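Local atomic coordinates of fluvirucin B1 DH domain from module 1 (PDB entry 6OBV), a protein that probably catalyses the loss of water from a beta-hydroxyacyl intermediate in module 1 of the fluvirucin B1 polyketide synthase. Residues 96-101 against 253-258. Numbering follows the deposited sequence.
Sequences PVLEEL and NGVELL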
loop_
_atom_site.group_PDB
_atom_site.type_symbol
_atom_site.label_atom_id
_atom_site.label_comp_id
_atom_site.label_asym_id
_atom_site.label_seq_id
_atom_site.Cartn_x
_atom_site.Cartn_y
_atom_site.Cartn_z
ATOM N N PRO A 96 -15.963 1.276 12.465
ATOM C CA PRO A 96 -15.135 1.085 13.667
ATOM C C PRO A 96 -15.387 -0.206 14.427
ATOM O O PRO A 96 -14.502 -0.610 15.192
ATOM C CB PRO A 96 -15.490 2.308 14.532
ATOM C CG PRO A 96 -16.897 2.652 14.112
ATOM C CD PRO A 96 -16.959 2.352 12.631
ATOM N N VAL A 97 -16.538 -0.862 14.227
ATOM C CA VAL A 97 -16.974 -1.980 15.060
ATOM C C VAL A 97 -16.459 -3.297 14.490
ATOM O O VAL A 97 -16.711 -3.626 13.325
ATOM C CB VAL A 97 -18.505 -1.995 15.184
ATOM C CG1 VAL A 97 -18.982 -3.238 15.955
ATOM C CG2 VAL A 97 -18.972 -0.706 15.873
ATOM N N LEU A 98 -15.759 -4.064 15.325
ATOM C CA LEU A 98 -15.249 -5.384 14.949
ATOM C C LEU A 98 -16.332 -6.422 15.203
ATOM O O LEU A 98 -16.445 -6.985 16.294
ATOM C CB LEU A 98 -13.992 -5.707 15.740
ATOM C CG LEU A 98 -13.272 -6.973 15.302
ATOM C CD1 LEU A 98 -13.088 -6.950 13.800
ATOM C CD2 LEU A 98 -11.925 -7.044 16.025
ATOM N N GLU A 99 -17.154 -6.674 14.181
ATOM C CA GLU A 99 -18.272 -7.598 14.344
ATOM C C GLU A 99 -17.783 -9.009 14.664
ATOM O O GLU A 99 -18.359 -9.705 15.501
ATOM C CB GLU A 99 -19.121 -7.581 13.074
ATOM C CG GLU A 99 -20.180 -8.657 12.953
ATOM C CD GLU A 99 -20.955 -8.526 11.649
ATOM O OE1 GLU A 99 -21.792 -7.607 11.545
ATOM O OE2 GLU A 99 -20.719 -9.322 10.718
ATOM N N GLU A 100 -16.704 -9.434 14.032
ATOM C CA GLU A 100 -16.190 -10.783 14.207
ATOM C C GLU A 100 -14.713 -10.768 13.827
ATOM O O GLU A 100 -14.326 -10.084 12.879
ATOM C CB GLU A 100 -16.987 -11.773 13.344
ATOM C CG GLU A 100 -16.776 -13.235 13.663
ATOM C CD GLU A 100 -15.553 -13.799 12.972
ATOM O OE1 GLU A 100 -14.911 -14.715 13.541
ATOM O OE2 GLU A 100 -15.231 -13.311 11.862
ATOM N N LEU A 101 -13.883 -11.488 14.585
ATOM C CA LEU A 101 -12.508 -11.756 14.155
ATOM C C LEU A 101 -12.091 -13.139 14.660
ATOM O O LEU A 101 -12.258 -13.445 15.845
ATOM C CB LEU A 101 -11.546 -10.683 14.670
ATOM C CG LEU A 101 -10.088 -10.630 14.195
ATOM C CD1 LEU A 101 -9.970 -9.911 12.858
ATOM C CD2 LEU A 101 -9.229 -9.906 15.205
ATOM N N ASN A 253 -16.320 -11.549 18.986
ATOM C CA ASN A 253 -17.529 -10.984 18.395
ATOM C C ASN A 253 -17.935 -9.726 19.132
ATOM O O ASN A 253 -17.864 -9.668 20.360
ATOM C CB ASN A 253 -18.696 -11.970 18.397
ATOM C CG ASN A 253 -18.358 -13.243 17.648
ATOM O OD1 ASN A 253 -17.520 -14.031 18.107
ATOM N ND2 ASN A 253 -18.975 -13.440 16.473
ATOM N N GLY A 254 -18.361 -8.729 18.366
ATOM C CA GLY A 254 -18.925 -7.508 18.906
ATOM C C GLY A 254 -17.910 -6.756 19.727
ATOM O O GLY A 254 -18.136 -6.521 20.914
ATOM N N VAL A 255 -16.779 -6.398 19.121
ATOM C CA VAL A 255 -15.729 -5.641 19.797
ATOM C C VAL A 255 -15.911 -4.180 19.423
ATOM O O VAL A 255 -15.757 -3.798 18.257
ATOM C CB VAL A 255 -14.330 -6.147 19.430
ATOM C CG1 VAL A 255 -13.260 -5.325 20.162
ATOM C CG2 VAL A 255 -14.193 -7.603 19.803
ATOM N N GLU A 256 -16.273 -3.365 20.405
ATOM C CA GLU A 256 -16.368 -1.926 20.236
ATOM C C GLU A 256 -15.356 -1.248 21.137
ATOM O O GLU A 256 -15.341 -1.470 22.355
ATOM C CB GLU A 256 -17.758 -1.401 20.578
ATOM C CG GLU A 256 -18.688 -1.316 19.406
ATOM C CD GLU A 256 -20.083 -0.951 19.823
ATOM O OE1 GLU A 256 -20.810 -1.851 20.297
ATOM O OE2 GLU A 256 -20.446 0.235 19.682
ATOM N N LEU A 257 -14.544 -0.392 20.546
ATOM C CA LEU A 257 -13.698 0.510 21.305
ATOM C C LEU A 257 -14.432 1.843 21.451
ATOM O O LEU A 257 -14.700 2.532 20.461
ATOM C CB LEU A 257 -12.351 0.660 20.621
ATOM C CG LEU A 257 -11.356 1.437 21.440
ATOM C CD1 LEU A 257 -10.940 0.590 22.618
ATOM C CD2 LEU A 257 -10.211 1.727 20.529
ATOM N N LEU A 258 -14.787 2.190 22.690
ATOM C CA LEU A 258 -15.567 3.391 22.959
ATOM C C LEU A 258 -14.728 4.581 23.419
ATOM O O LEU A 258 -15.207 5.717 23.341
ATOM C CB LEU A 258 -16.640 3.093 24.014
ATOM C CG LEU A 258 -17.509 1.861 23.743
ATOM C CD1 LEU A 258 -18.540 1.682 24.830
ATOM C CD2 LEU A 258 -18.192 1.999 22.380
#
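L98 and V255 form an antiparallel hydrogen-bonded pair. L98 N gives its hydrogen to V255 O, and V255 N returns a bond of 2.9 Å to L98 O. A third bond runs from G254 N to E99 O at 3.0 Å. Its donor stands above the carbonyl plane, 53° out of it. N253 CA also makes a CH...O contact with E99 O, at 3.3 Å. The two side chains of the L98–V255 pair meet at their bases, L98 CB to V255 CB at 3.7 Å. Both turn to the face packed by helix 79-92, L98 on V87 and V255 on V83.

On the other face E256 can be followed outward from its CB. The next atom, E256 CG, lies 3.6 Å from V97 CG2. Beyond CG the chain is extended (chi2 173°), and E256 CD still passes V97 CG2 at 4.1 Å. At the tip, OE1 accepts a hydrogen bond from the backbone N of S156. The aliphatic part thus lies across the valine, while the charged end is held by a loop. Further along, E100 and N253 lie side by side, with E100 CG 3.6 Å from N253 ND2. The carboxylate of E100 turns to T102 OG1.

G254 and V255 together face L98, a G1 beta bulge with G254 at positive phi. E99 and E100 both face T150 in a classic bulge on the other edge of strand 97-103. The strands belong to antiparallel sheet curled round helix 79-92, as in a hotdog fold. Their pairing probably joins the two halves of the double hotdog known for polyketide synthase dehydratases.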